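Local coordinates for protein PA1221 (Pseudomonas aeruginosa, PDB 4DG8) that is a member of the ANL superfamily, carrying an AMP-binding enzyme region and a phosphopantetheine attachment site, and binds adenosine monophosphate, at residues A[309-314]-A[396-401]. Sequence-based numbering, arbitrary orientation.
Sequences YGPTEN and RAYRTG. With AMP (adenosine monophosphate), chain B.
Pro311 and Glu313 of the loop that follows strand 304-309 face Thr400 and Tyr398 of strand 393-406, the backbones running in opposite senses with CA atoms of Pro311 and Thr400 7.0 Å apart, and contact is through side chains. Glu313 lies over the face of the Tyr398 ring: its CB stands 3.5 Å from the ring centroid, only 9° off the normal, in a CH-pi contact. A bend at chi2 carries the carboxylate out over the phenol end, its plane 18° from that of the ring and CD 3.2 Å from Tyr398 OH. Both carboxylate oxygens are gripped from outside, OE1 in a salt bridge with Arg428 and OE2 in a hydrogen bond with Tyr374, and the two bonds hold the group in place. The loop carries the YGPTE motif of the ANL superfamily and lines the nucleotide pocket, whereas the strand belongs to the neighbouring antiparallel sheet. In the loop, Thr312, whose CB is directed away from the strand, gives AMP O3P a hydrogen bond from OG1 (2.7 Å) and a weak one from its backbone N. Pro311 presents CG obliquely to Tyr398, 3.7 Å from CE2, and also packs against the methyl of Thr400. That methyl, CG2, meets Tyr309 OH tip to tip at 3.5 Å, while Thr400 OG1 is bonded to Ile363 O and Tyr309 OH to Asp402, itself a partner of AMP. With CG anti to the backbone N (chi1 150°), the Tyr309 ring turns its edge to the adenine, CD1 lying 3.8 Å from AMP C5.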
loop_
_atom_site.group_PDB
_atom_site.type_symbol
_atom_site.label_atom_id
_atom_site.label_comp_id
_atom_site.label_asym_id
_atom_site.label_seq_id
_atom_site.Cartn_x
_atom_site.Cartn_y
_atom_site.Cartn_z
ATOM N N TYR A 309 -9.987 0.048 -5.321
ATOM C CA TYR A 309 -10.194 1.060 -4.289
ATOM C C TYR A 309 -10.138 0.370 -2.936
ATOM O O TYR A 309 -10.691 -0.717 -2.776
ATOM C CB TYR A 309 -11.570 1.731 -4.423
ATOM C CG TYR A 309 -12.082 2.177 -3.064
ATOM C CD1 TYR A 309 -11.683 3.390 -2.522
ATOM C CD2 TYR A 309 -12.919 1.357 -2.297
ATOM C CE1 TYR A 309 -12.118 3.798 -1.282
ATOM C CE2 TYR A 309 -13.358 1.756 -1.045
ATOM C CZ TYR A 309 -12.944 2.987 -0.541
ATOM O OH TYR A 309 -13.343 3.423 0.707
ATOM N N GLY A 310 -9.457 0.977 -1.972
ATOM C CA GLY A 310 -9.617 0.542 -0.597
ATOM C C GLY A 310 -8.614 1.186 0.333
ATOM O O GLY A 310 -7.546 1.626 -0.113
ATOM N N PRO A 311 -8.931 1.227 1.638
ATOM C CA PRO A 311 -7.890 1.722 2.543
ATOM C C PRO A 311 -7.049 0.586 3.121
ATOM O O PRO A 311 -7.405 -0.587 3.005
ATOM C CB PRO A 311 -8.703 2.419 3.640
ATOM C CG PRO A 311 -9.989 1.600 3.708
ATOM C CD PRO A 311 -10.234 1.060 2.310
ATOM N N THR A 312 -5.983 0.944 3.820
ATOM C CA THR A 312 -5.039 -0.040 4.353
ATOM C C THR A 312 -5.668 -0.889 5.473
ATOM O O THR A 312 -5.361 -2.077 5.617
ATOM C CB THR A 312 -3.746 0.675 4.836
ATOM O OG1 THR A 312 -3.155 1.387 3.735
ATOM C CG2 THR A 312 -2.730 -0.313 5.432
ATOM N N GLU A 313 -6.554 -0.270 6.255
ATOM C CA GLU A 313 -7.299 -0.941 7.323
ATOM C C GLU A 313 -8.150 -2.128 6.834
ATOM O O GLU A 313 -8.616 -2.958 7.638
ATOM C CB GLU A 313 -8.221 0.072 8.031
ATOM C CG GLU A 313 -7.512 1.141 8.865
ATOM C CD GLU A 313 -6.969 2.313 8.029
ATOM O OE1 GLU A 313 -6.938 2.228 6.769
ATOM O OE2 GLU A 313 -6.584 3.329 8.653
ATOM N N ASN A 314 -8.474 -2.119 5.547
ATOM C CA ASN A 314 -9.144 -3.243 4.875
ATOM C C ASN A 314 -8.239 -4.062 3.947
ATOM O O ASN A 314 -8.712 -4.673 2.988
ATOM C CB ASN A 314 -10.526 -2.894 4.309
ATOM C CG ASN A 314 -11.392 -4.141 4.014
ATOM O OD1 ASN A 314 -11.327 -5.160 4.715
ATOM N ND2 ASN A 314 -12.201 -4.054 2.961
ATOM N N ARG A 396 -18.274 -6.917 12.751
ATOM C CA ARG A 396 -17.202 -5.935 12.810
ATOM C C ARG A 396 -17.082 -5.203 11.473
ATOM O O ARG A 396 -17.216 -5.802 10.401
ATOM C CB ARG A 396 -15.887 -6.601 13.189
ATOM C CG ARG A 396 -14.754 -5.638 13.494
ATOM C CD ARG A 396 -13.665 -6.378 14.254
ATOM N NE ARG A 396 -12.642 -5.473 14.768
ATOM C CZ ARG A 396 -11.424 -5.324 14.252
ATOM N NH1 ARG A 396 -11.044 -6.026 13.184
ATOM N NH2 ARG A 396 -10.579 -4.472 14.815
ATOM N N ALA A 397 -16.829 -3.901 11.555
ATOM C CA ALA A 397 -16.837 -3.020 10.394
ATOM C C ALA A 397 -15.852 -1.853 10.541
ATOM O O ALA A 397 -15.594 -1.364 11.643
ATOM C CB ALA A 397 -18.253 -2.486 10.157
ATOM N N TYR A 398 -15.309 -1.419 9.414
ATOM C CA TYR A 398 -14.442 -0.254 9.349
ATOM C C TYR A 398 -15.111 0.844 8.526
ATOM O O TYR A 398 -15.421 0.648 7.340
ATOM C CB TYR A 398 -13.079 -0.619 8.738
ATOM C CG TYR A 398 -12.167 0.578 8.582
ATOM C CD1 TYR A 398 -11.539 1.149 9.687
ATOM C CD2 TYR A 398 -11.960 1.164 7.337
ATOM C CE1 TYR A 398 -10.716 2.277 9.554
ATOM C CE2 TYR A 398 -11.135 2.276 7.193
ATOM C CZ TYR A 398 -10.510 2.827 8.310
ATOM O OH TYR A 398 -9.683 3.934 8.177
ATOM N N ARG A 399 -15.350 1.985 9.167
ATOM C CA ARG A 399 -15.821 3.191 8.486
ATOM C C ARG A 399 -14.641 3.901 7.825
ATOM O O ARG A 399 -13.718 4.349 8.504
ATOM C CB ARG A 399 -16.485 4.131 9.493
ATOM C CG ARG A 399 -17.673 3.520 10.208
ATOM C CD ARG A 399 -18.163 4.410 11.339
ATOM N NE ARG A 399 -18.674 5.690 10.861
ATOM C CZ ARG A 399 -19.413 6.518 11.600
ATOM N NH1 ARG A 399 -19.727 6.190 12.850
ATOM N NH2 ARG A 399 -19.842 7.671 11.091
ATOM N N THR A 400 -14.685 4.022 6.502
ATOM C CA THR A 400 -13.520 4.447 5.736
ATOM C C THR A 400 -13.252 5.956 5.743
ATOM O O THR A 400 -12.115 6.394 5.506
ATOM C CB THR A 400 -13.657 4.028 4.258
ATOM O OG1 THR A 400 -14.864 4.584 3.741
ATOM C CG2 THR A 400 -13.685 2.502 4.102
ATOM N N GLY A 401 -14.302 6.738 5.973
ATOM C CA GLY A 401 -14.243 8.175 5.741
ATOM C C GLY A 401 -14.324 8.526 4.253
ATOM O O GLY A 401 -14.178 9.689 3.861
HETATM P P AMP B . -4.146 3.763 1.313
HETATM O O1P AMP B . -2.784 4.399 1.494
HETATM O O2P AMP B . -4.279 2.589 0.352
HETATM O O3P AMP B . -4.628 3.373 2.699
HETATM O "O5'" AMP B . -5.207 4.881 0.925
HETATM C "C5'" AMP B . -6.592 4.594 0.943
HETATM C "C4'" AMP B . -7.408 5.772 0.485
HETATM O "O4'" AMP B . -6.991 6.180 -0.845
HETATM C "C3'" AMP B . -8.899 5.524 0.349
HETATM O "O3'" AMP B . -9.584 5.591 1.594
HETATM C "C2'" AMP B . -9.323 6.593 -0.649
HETATM O "O2'" AMP B . -9.440 7.856 -0.004
HETATM C "C1'" AMP B . -8.111 6.634 -1.584
HETATM N N9 AMP B . -8.286 5.752 -2.761
HETATM C C8 AMP B . -7.718 4.529 -2.897
HETATM N N7 AMP B . -8.055 3.951 -4.076
HETATM C C5 AMP B . -8.867 4.797 -4.728
HETATM C C6 AMP B . -9.586 4.798 -6.032
HETATM N N6 AMP B . -9.501 3.755 -6.876
HETATM N N1 AMP B . -10.330 5.886 -6.350
HETATM C C2 AMP B . -10.411 6.933 -5.502
HETATM N N3 AMP B . -9.785 6.997 -4.309
HETATM C C4 AMP B . -9.009 5.985 -3.863
#